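Local coordinates for protein putative phosphosugar isomerase (Clostridium difficile, PDB 3G68) that probably acts as a phosphosugar isomerase, with two SIS-type folds that are expected to bind a phosphorylated sugar derivative, at residues Arg16-Asn21 with Tyr147-Leu152; Gln51-Leu56 with Val64-Pro69; Asn153-Gly158 with Pro307-Phe312; Leu157-Ala162 with Asn174-Lys179; Ser217-Asp222 with Phe261-Gly266. One frame throughout, in Å; residues are numbered along the deposited sequence.

Contact 1: Arg16-Asn21 with Tyr147-Leu152; sequences REIISN and YYCTKL
Ile18 and Cys149 make the closest touch here: the delta methyl of the isoleucine, CD1, lies 3.7 Å from the CB of Cys149, with SG slightly farther off. One turn on, Leu152 presents both methyls to the other helix. Leu152 CD2 is 4.1 Å from Ile19 CG1 and 4.3 Å from Ile18 CG2, and the side chains of Ile19 and Leu152 cross at about a right angle. The leucine reaches this place because its CG stands anti to the backbone N (chi1 179°). Beneath these side chains, helix 16-20 and helix 147-152 run nearly parallel, at 22° between their directions, with 10.5 Å between the axes of the segments. The closest CA atoms, those of Ile18 and Cys149, are 7.8 Å apart, so side chains and not backbones make the contact. The next shell is apolar as well: Ile177, Leu181 and Ile184 of helix 170-184 pack on Ile19, and Met15 packs on Cys149 and Leu152. Glu17 of the second subunit also packs against Ile19. All four touching residues are buried, and between these two segments helix 4-20 and helix 145-165 meet through apolar side chains, with no hydrogen bond to fix their direction.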
# COMPACT_ATOMS: atom_id res chain seq x y z
N ARG B 16 17.00 -33.52 8.83
CA ARG B 16 15.89 -33.12 7.96
C ARG B 16 15.82 -33.97 6.69
O ARG B 16 14.71 -34.29 6.23
CB ARG B 16 15.99 -31.66 7.60
CG ARG B 16 15.73 -30.77 8.76
CD ARG B 16 16.14 -29.41 8.44
NE ARG B 16 16.02 -28.61 9.63
CZ ARG B 16 16.77 -27.56 9.91
NH1 ARG B 16 17.73 -27.17 9.08
NH2 ARG B 16 16.55 -26.91 11.03
N GLU B 17 16.97 -34.33 6.12
CA GLU B 17 17.04 -35.21 4.96
C GLU B 17 16.52 -36.62 5.25
O GLU B 17 15.79 -37.24 4.43
CB GLU B 17 18.45 -35.34 4.42
CG GLU B 17 18.97 -34.06 3.80
CD GLU B 17 20.44 -34.13 3.43
OE1 GLU B 17 21.09 -35.13 3.80
OE2 GLU B 17 20.93 -33.15 2.82
N ILE B 18 16.88 -37.11 6.42
CA ILE B 18 16.45 -38.40 6.89
C ILE B 18 14.94 -38.44 7.08
O ILE B 18 14.29 -39.39 6.67
CB ILE B 18 17.21 -38.81 8.17
CG1 ILE B 18 18.67 -39.10 7.79
CG2 ILE B 18 16.55 -40.05 8.81
CD1 ILE B 18 19.58 -39.33 9.00
N ILE B 19 14.38 -37.41 7.69
CA ILE B 19 12.93 -37.26 7.86
C ILE B 19 12.22 -37.29 6.48
O ILE B 19 11.28 -38.06 6.30
CB ILE B 19 12.62 -35.98 8.69
CG1 ILE B 19 12.89 -36.26 10.17
CG2 ILE B 19 11.16 -35.49 8.50
CD1 ILE B 19 12.96 -34.97 11.05
N SER B 20 12.70 -36.51 5.52
CA SER B 20 12.11 -36.51 4.17
C SER B 20 12.23 -37.84 3.42
O SER B 20 11.42 -38.10 2.54
CB SER B 20 12.69 -35.40 3.31
OG SER B 20 12.42 -34.14 3.90
N ASN B 21 13.23 -38.66 3.74
CA ASN B 21 13.44 -39.95 3.09
C ASN B 21 12.81 -41.11 3.82
O ASN B 21 12.95 -42.27 3.38
CB ASN B 21 14.95 -40.23 3.00
CG ASN B 21 15.29 -41.41 2.10
OD1 ASN B 21 14.83 -41.49 0.95
ND2 ASN B 21 16.11 -42.34 2.61
N TYR B 147 25.26 -40.29 16.22
CA TYR B 147 24.46 -40.61 17.40
C TYR B 147 23.04 -40.03 17.22
O TYR B 147 22.08 -40.77 17.31
CB TYR B 147 25.14 -40.10 18.69
CG TYR B 147 24.35 -40.34 19.96
CD1 TYR B 147 23.99 -41.63 20.36
CD2 TYR B 147 23.94 -39.27 20.77
CE1 TYR B 147 23.27 -41.84 21.51
CE2 TYR B 147 23.19 -39.50 21.93
CZ TYR B 147 22.88 -40.78 22.30
OH TYR B 147 22.18 -41.04 23.46
N TYR B 148 22.94 -38.71 16.99
CA TYR B 148 21.66 -38.03 16.74
C TYR B 148 20.86 -38.65 15.57
O TYR B 148 19.67 -38.91 15.69
CB TYR B 148 21.85 -36.55 16.46
CG TYR B 148 22.27 -35.77 17.69
CD1 TYR B 148 21.37 -35.57 18.75
CD2 TYR B 148 23.53 -35.21 17.78
CE1 TYR B 148 21.76 -34.85 19.89
CE2 TYR B 148 23.91 -34.48 18.90
CZ TYR B 148 23.02 -34.31 19.95
OH TYR B 148 23.38 -33.61 21.06
N CYS B 149 21.54 -38.89 14.45
CA CYS B 149 20.85 -39.43 13.29
C CYS B 149 20.40 -40.89 13.51
O CYS B 149 19.41 -41.29 12.92
CB CYS B 149 21.70 -39.30 12.03
SG CYS B 149 22.01 -37.62 11.49
N THR B 150 21.09 -41.66 14.37
CA THR B 150 20.70 -43.06 14.67
C THR B 150 19.47 -43.06 15.61
O THR B 150 18.50 -43.80 15.40
CB THR B 150 21.91 -43.87 15.25
OG1 THR B 150 22.95 -43.93 14.25
CG2 THR B 150 21.50 -45.28 15.69
N LYS B 151 19.49 -42.20 16.63
CA LYS B 151 18.31 -42.03 17.48
C LYS B 151 17.09 -41.62 16.64
O LYS B 151 16.01 -42.17 16.80
CB LYS B 151 18.54 -40.99 18.56
CG LYS B 151 19.58 -41.39 19.61
CD LYS B 151 19.58 -40.37 20.75
CE LYS B 151 20.17 -38.99 20.35
NZ LYS B 151 20.29 -38.09 21.51
N LEU B 152 17.27 -40.65 15.73
CA LEU B 152 16.17 -40.22 14.86
C LEU B 152 15.66 -41.39 14.02
O LEU B 152 14.47 -41.61 13.93
CB LEU B 152 16.63 -39.11 13.91
CG LEU B 152 15.61 -38.54 12.91
CD1 LEU B 152 14.32 -38.05 13.57
CD2 LEU B 152 16.28 -37.37 12.17

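Contact 2: Gln51-Leu56 with Val64-Pro69; sequences QVQPYL and VVKMYP
In the beta-alpha-beta unit made of strand 36-40, helix 43-59 and strand 63-67, this contact packs the helix of the unit on its second strand, helix 51-56 lying on strand 64-67 with its direction nearly reversed (168° between the two, 7.9 Å between axes). Gln53 carries the polar part. Its CG is anti to the backbone N (chi1 -179°) and the chain bends at the next bond, which brings the amide over the strand; Gln53 NE2 donates to Val64 O at 2.9 Å, the donor nitrogen lying 30° out of the carbonyl plane. The amide oxygen looks elsewhere: one water gives a proton to Gln53 OE1 at 3.2 Å and accepts from Lys66 NZ at 3.1 Å. Strand 63-67 is the outermost one on its side of the parallel sheet within the chain, pairing with strand 36-40 through backbone bonds of Val65 and Met67. Toward the C-terminal part of the helix segment the contact turns apolar, Leu56 CB meeting Val64 CG1 at 3.9 Å, the two side chains at about a right angle. Ile39 of the adjoining strand packs on Leu56 too.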
# COMPACT_ATOMS: atom_id res chain seq x y z
N GLN B 51 18.54 -44.74 24.85
CA GLN B 51 17.83 -43.48 24.85
C GLN B 51 16.45 -43.54 24.23
O GLN B 51 15.53 -42.95 24.80
CB GLN B 51 18.66 -42.39 24.12
CG GLN B 51 17.99 -41.02 24.08
CD GLN B 51 17.67 -40.49 25.45
OE1 GLN B 51 18.49 -40.61 26.40
NE2 GLN B 51 16.50 -39.89 25.58
N VAL B 52 16.31 -44.22 23.10
CA VAL B 52 15.05 -44.24 22.34
C VAL B 52 14.08 -45.37 22.75
O VAL B 52 12.88 -45.24 22.55
CB VAL B 52 15.35 -44.30 20.83
CG1 VAL B 52 14.08 -44.30 20.00
CG2 VAL B 52 16.24 -43.08 20.48
N GLN B 53 14.59 -46.43 23.36
CA GLN B 53 13.72 -47.52 23.80
C GLN B 53 12.47 -47.06 24.56
O GLN B 53 11.38 -47.56 24.27
CB GLN B 53 14.49 -48.61 24.56
CG GLN B 53 13.61 -49.78 25.03
CD GLN B 53 12.85 -49.50 26.32
OE1 GLN B 53 13.31 -48.73 27.16
NE2 GLN B 53 11.72 -50.17 26.50
N PRO B 54 12.60 -46.13 25.53
CA PRO B 54 11.37 -45.70 26.20
C PRO B 54 10.34 -45.12 25.24
O PRO B 54 9.16 -45.48 25.29
CB PRO B 54 11.84 -44.66 27.21
CG PRO B 54 13.27 -45.01 27.49
CD PRO B 54 13.78 -45.47 26.13
N TYR B 55 10.78 -44.24 24.35
CA TYR B 55 9.88 -43.64 23.36
C TYR B 55 9.15 -44.70 22.59
O TYR B 55 7.93 -44.64 22.43
CB TYR B 55 10.68 -42.77 22.39
CG TYR B 55 9.93 -42.19 21.21
CD1 TYR B 55 9.13 -41.06 21.35
CD2 TYR B 55 10.08 -42.72 19.92
CE1 TYR B 55 8.45 -40.52 20.27
CE2 TYR B 55 9.42 -42.16 18.83
CZ TYR B 55 8.63 -41.05 19.01
OH TYR B 55 7.98 -40.46 17.93
N LEU B 56 9.91 -45.69 22.14
CA LEU B 56 9.38 -46.75 21.34
C LEU B 56 8.40 -47.63 22.10
O LEU B 56 7.36 -48.02 21.56
CB LEU B 56 10.49 -47.59 20.75
CG LEU B 56 11.27 -46.89 19.65
CD1 LEU B 56 12.44 -47.81 19.23
CD2 LEU B 56 10.36 -46.52 18.50
N VAL B 64 9.65 -53.61 23.18
CA VAL B 64 10.84 -53.05 22.59
C VAL B 64 11.85 -53.10 23.72
O VAL B 64 11.62 -52.55 24.80
CB VAL B 64 10.67 -51.60 22.13
CG1 VAL B 64 11.94 -51.15 21.41
CG2 VAL B 64 9.46 -51.48 21.23
N VAL B 65 12.96 -53.78 23.47
CA VAL B 65 13.99 -53.89 24.49
C VAL B 65 15.31 -53.60 23.83
O VAL B 65 15.44 -53.67 22.60
CB VAL B 65 13.94 -55.27 25.17
CG1 VAL B 65 12.56 -55.47 25.84
CG2 VAL B 65 14.20 -56.36 24.18
N LYS B 66 16.27 -53.15 24.64
CA LYS B 66 17.60 -52.92 24.12
C LYS B 66 18.55 -53.82 24.90
O LYS B 66 18.33 -54.07 26.08
CB LYS B 66 18.03 -51.44 24.17
CG LYS B 66 18.57 -50.89 25.46
CD LYS B 66 17.54 -50.72 26.53
CE LYS B 66 18.23 -50.53 27.87
NZ LYS B 66 17.20 -50.49 28.94
N MSE B 67 19.61 -54.24 24.24
CA MSE B 67 20.56 -55.14 24.85
C MSE B 67 21.96 -54.97 24.31
O MSE B 67 22.14 -54.75 23.12
CB MSE B 67 20.15 -56.59 24.53
CG MSE B 67 18.75 -56.98 24.92
SE MSE B 67 18.42 -58.80 24.31
CE MSE B 67 16.49 -59.01 24.69
N TYR B 68 22.96 -55.10 25.19
CA TYR B 68 24.34 -55.17 24.75
C TYR B 68 24.48 -56.48 23.96
O TYR B 68 23.80 -57.47 24.27
CB TYR B 68 25.32 -55.24 25.95
CG TYR B 68 25.68 -53.95 26.65
CD1 TYR B 68 26.42 -52.95 26.00
CD2 TYR B 68 25.40 -53.78 28.01
CE1 TYR B 68 26.80 -51.79 26.67
CE2 TYR B 68 25.78 -52.64 28.69
CZ TYR B 68 26.48 -51.63 28.03
OH TYR B 68 26.87 -50.48 28.73
N PRO B 69 25.35 -56.52 22.93
CA PRO B 69 25.51 -57.77 22.18
C PRO B 69 25.93 -58.98 23.05
O PRO B 69 25.42 -60.08 22.82
CB PRO B 69 26.59 -57.42 21.16
CG PRO B 69 26.49 -55.94 21.00
CD PRO B 69 26.18 -55.44 22.37
O HOH W 1 16.26 -47.69 27.94

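Contact 3: Asn153-Gly158 with Pro307-Phe312; sequences NLMLLG and PYYQTF
A Met-aromatic cluster joins helix 145-165 to the loop before helix 316-324, with the selenomethionine at position 155 as its centre. The selenium atom faces the rims of two rings. Met155 SE stands 3.6 Å from Phe312 CZ and 4.0 Å from Tyr309 CE1, and it lies 74° and 88° off the respective ring normals, so both rings are met at the edge and neither over its face. The extended side chain, straight beyond CG (chi2 -178°), carries the terminal methyl still farther into the loop. There Met155 CE meets Thr311 CG2 tip to tip at 3.8 Å and approaches Tyr308 O at 3.6 Å. Thr311 CG2 in turn sits over the centre of the Phe312 ring, 3.8 Å above its plane, so one methyl group touches both the selenomethionine and a ring that borders the selenium. The polar ends point to other partners: Thr311 OG1 bonds to Asp222 and Lys151, and Tyr309 OH to Glu176 and Tyr55. Around the cluster, helix 43-59 packs on Met155 through Val52 and Tyr55, helix 170-184 covers Tyr309 and Phe312 through Ile180 and Ala183, and Met15 of helix 4-20 reaches Phe312.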
# COMPACT_ATOMS: atom_id res chain seq x y z
N ASN B 153 16.58 -42.14 13.44
CA ASN B 153 16.25 -43.30 12.58
C ASN B 153 15.40 -44.35 13.31
O ASN B 153 14.43 -44.89 12.76
CB ASN B 153 17.53 -43.95 12.02
CG ASN B 153 17.46 -44.18 10.51
OD1 ASN B 153 17.06 -43.28 9.76
ND2 ASN B 153 17.85 -45.36 10.06
N LEU B 154 15.77 -44.61 14.57
CA LEU B 154 15.01 -45.48 15.46
C LEU B 154 13.60 -44.93 15.77
O LEU B 154 12.64 -45.69 15.84
CB LEU B 154 15.75 -45.71 16.76
CG LEU B 154 16.97 -46.64 16.69
CD1 LEU B 154 17.87 -46.44 17.91
CD2 LEU B 154 16.49 -48.09 16.58
N MSE B 155 13.49 -43.63 15.99
CA MSE B 155 12.21 -43.03 16.24
C MSE B 155 11.33 -43.13 14.98
O MSE B 155 10.15 -43.39 15.11
CB MSE B 155 12.34 -41.57 16.68
CG MSE B 155 12.91 -41.42 18.07
SE MSE B 155 12.98 -39.54 18.52
CE MSE B 155 13.28 -39.65 20.44
N LEU B 156 11.90 -42.84 13.82
CA LEU B 156 11.17 -42.90 12.55
C LEU B 156 10.64 -44.32 12.31
O LEU B 156 9.46 -44.47 11.97
CB LEU B 156 12.04 -42.42 11.39
CG LEU B 156 12.24 -40.89 11.47
CD1 LEU B 156 13.27 -40.43 10.49
CD2 LEU B 156 10.90 -40.15 11.28
N LEU B 157 11.48 -45.33 12.54
CA LEU B 157 11.05 -46.75 12.46
C LEU B 157 9.76 -46.95 13.25
O LEU B 157 8.80 -47.55 12.72
CB LEU B 157 12.12 -47.71 12.98
CG LEU B 157 11.75 -49.22 13.11
CD1 LEU B 157 11.41 -49.82 11.72
CD2 LEU B 157 12.87 -49.99 13.83
N GLY B 158 9.76 -46.48 14.50
CA GLY B 158 8.60 -46.55 15.38
C GLY B 158 7.38 -45.87 14.78
O GLY B 158 6.33 -46.48 14.63
N PRO B 307 9.50 -35.05 26.92
CA PRO B 307 10.50 -35.93 27.52
C PRO B 307 11.28 -36.80 26.55
O PRO B 307 12.31 -37.35 26.93
CB PRO B 307 9.68 -36.80 28.48
CG PRO B 307 8.33 -36.78 27.92
CD PRO B 307 8.13 -35.45 27.30
N TYR B 308 10.78 -36.94 25.32
CA TYR B 308 11.42 -37.74 24.31
C TYR B 308 12.23 -36.87 23.35
O TYR B 308 13.39 -37.17 23.10
CB TYR B 308 10.39 -38.52 23.52
CG TYR B 308 9.44 -39.32 24.39
CD1 TYR B 308 9.90 -40.39 25.15
CD2 TYR B 308 8.06 -39.02 24.43
CE1 TYR B 308 9.05 -41.13 25.95
CE2 TYR B 308 7.20 -39.75 25.25
CZ TYR B 308 7.70 -40.82 25.99
OH TYR B 308 6.87 -41.58 26.79
N TYR B 309 11.65 -35.79 22.86
CA TYR B 309 12.34 -34.98 21.82
C TYR B 309 13.45 -34.06 22.31
O TYR B 309 14.28 -33.59 21.51
CB TYR B 309 11.33 -34.25 20.89
CG TYR B 309 10.29 -35.20 20.30
CD1 TYR B 309 10.66 -36.44 19.78
CD2 TYR B 309 8.94 -34.86 20.27
CE1 TYR B 309 9.70 -37.32 19.25
CE2 TYR B 309 8.00 -35.71 19.72
CZ TYR B 309 8.38 -36.94 19.23
OH TYR B 309 7.44 -37.80 18.71
N GLN B 310 13.49 -33.83 23.62
CA GLN B 310 14.60 -33.08 24.24
C GLN B 310 15.94 -33.75 23.97
O GLN B 310 16.98 -33.11 24.11
CB GLN B 310 14.39 -32.94 25.76
CG GLN B 310 14.43 -34.28 26.53
CD GLN B 310 14.22 -34.13 28.03
OE1 GLN B 310 14.44 -33.08 28.62
NE2 GLN B 310 13.78 -35.20 28.65
N THR B 311 15.92 -35.04 23.62
CA THR B 311 17.13 -35.77 23.28
C THR B 311 17.91 -35.10 22.13
O THR B 311 19.10 -35.27 22.01
CB THR B 311 16.84 -37.26 22.95
OG1 THR B 311 18.08 -38.00 22.92
CG2 THR B 311 16.12 -37.40 21.60
N PHE B 312 17.25 -34.34 21.28
CA PHE B 312 17.95 -33.66 20.18
C PHE B 312 18.66 -32.38 20.54
O PHE B 312 19.22 -31.74 19.66
CB PHE B 312 17.01 -33.45 18.99
CG PHE B 312 16.51 -34.72 18.47
CD1 PHE B 312 17.41 -35.64 17.91
CD2 PHE B 312 15.17 -35.08 18.59
CE1 PHE B 312 16.95 -36.89 17.46
CE2 PHE B 312 14.72 -36.31 18.12
CZ PHE B 312 15.62 -37.21 17.56

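Contact 4: Leu157-Ala162 with Asn174-Lys179; sequences LGLQIA and NEEINK
Helix 157-162 and helix 174-179 come nearest at Leu159 and Glu176, whose CA atoms are 8.2 Å apart. Leu159 supplies the whole of the first segment's share, its two methyls dividing the work. Leu159 CD2 touches the aliphatic root of Glu176, 3.9 Å from CB, and the two side chains cross at about a right angle. The other methyl, Leu159 CD1, lies 4.0 Å from Ile177 CD1. Glu176 starts toward the leucine, but its chain bends at chi2 (-51°), which turns the carboxylate away. That carboxylate is well occupied: Lys179 NZ forms a salt bridge with Glu176 OE2 at 3.0 Å, coming in on the syn side and 19° out of the carboxylate plane. Lys172 pairs with the same oxygen, while OE1 is hydrogen-bonded to Tyr309 OH. On the far side of helix 174-179, Asn174 O takes two N-H groups of Asn178, the backbone N at 3.0 Å and ND2 at 2.9 Å, from opposite faces of its plane. Asn178 OD1 is bonded to Arg14 of the second subunit. Glu176 is thus split in character, its methylenes lending apolar surface to Leu159 while two lysines and a tyrosine gather round its buried charge, an environment that would probably stabilise the ionised carboxylate.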
# COMPACT_ATOMS: atom_id res chain seq x y z
N LEU B 157 11.48 -45.33 12.54
CA LEU B 157 11.05 -46.75 12.46
C LEU B 157 9.76 -46.95 13.25
O LEU B 157 8.80 -47.55 12.72
CB LEU B 157 12.12 -47.71 12.98
CG LEU B 157 11.75 -49.22 13.11
CD1 LEU B 157 11.41 -49.82 11.72
CD2 LEU B 157 12.87 -49.99 13.83
N GLY B 158 9.76 -46.48 14.50
CA GLY B 158 8.60 -46.55 15.38
C GLY B 158 7.38 -45.87 14.78
O GLY B 158 6.33 -46.48 14.63
N LEU B 159 7.54 -44.61 14.41
CA LEU B 159 6.46 -43.82 13.83
C LEU B 159 5.84 -44.43 12.56
O LEU B 159 4.63 -44.40 12.37
CB LEU B 159 6.97 -42.38 13.56
CG LEU B 159 7.13 -41.50 14.82
CD1 LEU B 159 7.89 -40.17 14.51
CD2 LEU B 159 5.74 -41.20 15.43
N GLN B 160 6.70 -44.97 11.70
CA GLN B 160 6.34 -45.61 10.44
C GLN B 160 5.56 -46.90 10.68
O GLN B 160 4.58 -47.17 9.99
CB GLN B 160 7.60 -45.88 9.62
CG GLN B 160 8.23 -44.59 9.00
CD GLN B 160 7.68 -44.25 7.63
OE1 GLN B 160 7.39 -45.15 6.85
NE2 GLN B 160 7.58 -42.95 7.30
N ILE B 161 5.99 -47.66 11.68
CA ILE B 161 5.29 -48.88 12.07
C ILE B 161 3.94 -48.49 12.66
O ILE B 161 2.93 -49.00 12.23
CB ILE B 161 6.06 -49.70 13.10
CG1 ILE B 161 7.26 -50.38 12.45
CG2 ILE B 161 5.18 -50.79 13.69
CD1 ILE B 161 8.24 -50.93 13.48
N ALA B 162 3.95 -47.56 13.61
CA ALA B 162 2.74 -47.10 14.29
C ALA B 162 1.65 -46.64 13.32
O ALA B 162 0.46 -46.99 13.47
CB ALA B 162 3.09 -45.98 15.28
N ASN B 174 2.23 -36.91 11.21
CA ASN B 174 2.66 -35.56 10.81
C ASN B 174 2.94 -34.62 12.01
O ASN B 174 3.90 -33.86 12.03
CB ASN B 174 1.57 -34.92 9.93
CG ASN B 174 1.99 -33.57 9.43
OD1 ASN B 174 1.51 -32.54 9.92
ND2 ASN B 174 2.93 -33.56 8.51
N GLU B 175 2.08 -34.64 13.00
CA GLU B 175 2.28 -33.81 14.19
C GLU B 175 3.59 -34.17 14.92
O GLU B 175 4.30 -33.27 15.38
CB GLU B 175 1.14 -34.00 15.15
CG GLU B 175 1.27 -33.19 16.42
CD GLU B 175 0.06 -33.28 17.34
OE1 GLU B 175 -0.88 -34.04 17.05
OE2 GLU B 175 0.08 -32.57 18.37
N GLU B 176 3.85 -35.47 15.08
CA GLU B 176 5.09 -35.93 15.72
C GLU B 176 6.33 -35.56 14.90
O GLU B 176 7.33 -35.11 15.46
CB GLU B 176 5.05 -37.41 16.05
CG GLU B 176 3.97 -37.77 17.08
CD GLU B 176 4.01 -36.93 18.35
OE1 GLU B 176 5.08 -36.81 18.98
OE2 GLU B 176 2.95 -36.40 18.76
N ILE B 177 6.25 -35.70 13.57
CA ILE B 177 7.37 -35.24 12.73
C ILE B 177 7.63 -33.75 12.97
O ILE B 177 8.77 -33.33 13.10
CB ILE B 177 7.12 -35.46 11.25
CG1 ILE B 177 7.07 -36.97 10.94
CG2 ILE B 177 8.19 -34.75 10.42
CD1 ILE B 177 8.28 -37.75 11.35
N ASN B 178 6.57 -32.96 13.05
CA ASN B 178 6.70 -31.51 13.28
C ASN B 178 7.28 -31.16 14.67
O ASN B 178 8.05 -30.22 14.77
CB ASN B 178 5.42 -30.78 12.90
CG ASN B 178 5.33 -30.56 11.38
OD1 ASN B 178 6.05 -29.73 10.82
ND2 ASN B 178 4.50 -31.34 10.71
N LYS B 179 6.95 -31.94 15.70
CA LYS B 179 7.58 -31.76 17.04
C LYS B 179 9.09 -32.05 17.00
O LYS B 179 9.90 -31.32 17.57
CB LYS B 179 6.91 -32.66 18.08
CG LYS B 179 5.51 -32.30 18.37
CD LYS B 179 4.99 -33.25 19.46
CE LYS B 179 3.60 -32.91 19.87
NZ LYS B 179 3.06 -34.02 20.65

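Contact 5: Ser217-Asp222 with Phe261-Gly266; sequences SDIYGD and FILDTG
Asp218 OD2 is gripped twice: a water donates to it at 2.7 Å and Lys267 forms a salt bridge with it; the same water lies 2.9 Å from Thr265 OG1. The setting is the second parallel sheet of the protein, where the loop after strand 210-215 leads into helix 220-234 and faces the C-terminal end of the neighbouring strand 258-264. Ile219, at the N-cap position of that helix, makes the apolar half. Its CG1 is placed between the backbone N and the carbonyl carbon (chi1 54°), and from there Ile219 CD1 reaches across to Leu263 CB at 3.6 Å. Ile219 CD1 also meets Thr265 CG2 at 3.6 Å, tip to tip; the methyl of Thr265 thus touches the isoleucine while its hydroxyl meets the water. At Asp264 the chain enters an Asx turn: Gly266 N donates to Asp264 OD1 at 3.0 Å, with the oxygen met from above the carboxylate plane, 53° out of it.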
# COMPACT_ATOMS: atom_id res chain seq x y z
N SER B 217 15.97 -39.86 34.30
CA SER B 217 15.75 -41.11 33.58
C SER B 217 15.34 -40.93 32.10
O SER B 217 15.69 -41.76 31.26
CB SER B 217 14.70 -42.00 34.29
OG SER B 217 13.51 -41.31 34.56
N ASP B 218 14.64 -39.85 31.77
CA ASP B 218 14.19 -39.56 30.40
C ASP B 218 15.36 -39.35 29.43
O ASP B 218 15.18 -39.54 28.22
CB ASP B 218 13.26 -38.34 30.35
CG ASP B 218 11.94 -38.57 31.04
OD1 ASP B 218 11.53 -39.74 31.21
OD2 ASP B 218 11.30 -37.55 31.38
N ILE B 219 16.53 -38.98 29.98
CA ILE B 219 17.74 -38.78 29.20
C ILE B 219 18.88 -39.70 29.69
O ILE B 219 20.05 -39.40 29.52
CB ILE B 219 18.14 -37.28 29.10
CG1 ILE B 219 18.24 -36.64 30.48
CG2 ILE B 219 17.13 -36.55 28.15
CD1 ILE B 219 18.97 -35.22 30.51
N TYR B 220 18.54 -40.86 30.24
CA TYR B 220 19.57 -41.78 30.74
C TYR B 220 20.57 -42.23 29.63
O TYR B 220 21.76 -42.18 29.82
CB TYR B 220 18.90 -42.99 31.43
CG TYR B 220 19.90 -43.96 32.00
CD1 TYR B 220 20.84 -43.56 32.92
CD2 TYR B 220 19.90 -45.30 31.58
CE1 TYR B 220 21.76 -44.46 33.44
CE2 TYR B 220 20.82 -46.20 32.06
CZ TYR B 220 21.74 -45.78 33.00
OH TYR B 220 22.65 -46.68 33.47
N GLY B 221 20.07 -42.59 28.46
CA GLY B 221 20.95 -42.99 27.35
C GLY B 221 21.89 -41.84 26.98
O GLY B 221 23.10 -42.05 26.83
N ASP B 222 21.34 -40.64 26.83
CA ASP B 222 22.16 -39.43 26.54
C ASP B 222 23.19 -39.14 27.64
O ASP B 222 24.27 -38.65 27.34
CB ASP B 222 21.29 -38.19 26.34
CG ASP B 222 20.51 -38.23 25.03
OD1 ASP B 222 20.95 -38.90 24.05
OD2 ASP B 222 19.46 -37.54 24.98
N PHE B 261 28.34 -32.43 36.25
CA PHE B 261 27.42 -31.80 35.30
C PHE B 261 26.04 -32.36 35.65
O PHE B 261 25.89 -33.60 35.72
CB PHE B 261 27.74 -32.13 33.86
CG PHE B 261 28.98 -31.50 33.39
CD1 PHE B 261 28.98 -30.16 33.01
CD2 PHE B 261 30.17 -32.20 33.37
CE1 PHE B 261 30.13 -29.53 32.60
CE2 PHE B 261 31.35 -31.58 32.93
CZ PHE B 261 31.33 -30.24 32.54
N ILE B 262 25.09 -31.47 35.93
CA ILE B 262 23.71 -31.86 36.21
C ILE B 262 22.84 -31.45 35.01
O ILE B 262 22.75 -30.27 34.67
CB ILE B 262 23.18 -31.27 37.54
CG1 ILE B 262 24.07 -31.79 38.70
CG2 ILE B 262 21.72 -31.70 37.77
CD1 ILE B 262 23.61 -31.44 40.13
N LEU B 263 22.25 -32.45 34.37
CA LEU B 263 21.35 -32.25 33.22
C LEU B 263 19.96 -32.22 33.85
O LEU B 263 19.40 -33.25 34.18
CB LEU B 263 21.52 -33.42 32.25
CG LEU B 263 22.94 -33.65 31.70
CD1 LEU B 263 22.92 -34.81 30.67
CD2 LEU B 263 23.46 -32.37 31.08
N ASP B 264 19.46 -31.01 34.06
CA ASP B 264 18.21 -30.77 34.79
C ASP B 264 17.02 -30.62 33.84
O ASP B 264 16.80 -29.56 33.24
CB ASP B 264 18.37 -29.56 35.71
CG ASP B 264 17.08 -29.20 36.46
OD1 ASP B 264 16.18 -30.07 36.58
OD2 ASP B 264 16.98 -28.05 36.91
N THR B 265 16.21 -31.67 33.75
CA THR B 265 15.04 -31.67 32.85
C THR B 265 13.78 -31.02 33.44
O THR B 265 12.75 -30.94 32.75
CB THR B 265 14.68 -33.07 32.35
OG1 THR B 265 14.20 -33.85 33.45
CG2 THR B 265 15.88 -33.75 31.69
N GLY B 266 13.87 -30.56 34.68
CA GLY B 266 12.76 -29.89 35.33
C GLY B 266 11.70 -30.81 35.93
O GLY B 266 10.69 -30.31 36.41
O HOH W 2 12.57 -35.20 31.49

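From the N terminus, helix 4-20 enters contact 1, which closes a long loop only when the chain reaches helix 145-165. Contact 2 falls within that loop and closes its own short one, between helix 43-59 and strand 63-67. Contacts 3 and 4 both start from helix 145-165, sharing Leu157 and Gly158: contact 4 closes soon afterwards on helix 170-184, whereas contact 3 waits until the loop at 307-312. The loop of contact 4 lies inside the span of contact 3, as does contact 5 on the second sheet, and contacts 4 and 5 follow in series. A salt bridge, Asp222 OD1 to Lys151 NZ at 2.7 Å, joins contact 5 to contact 1 and so helix 220-234 to helix 145-165.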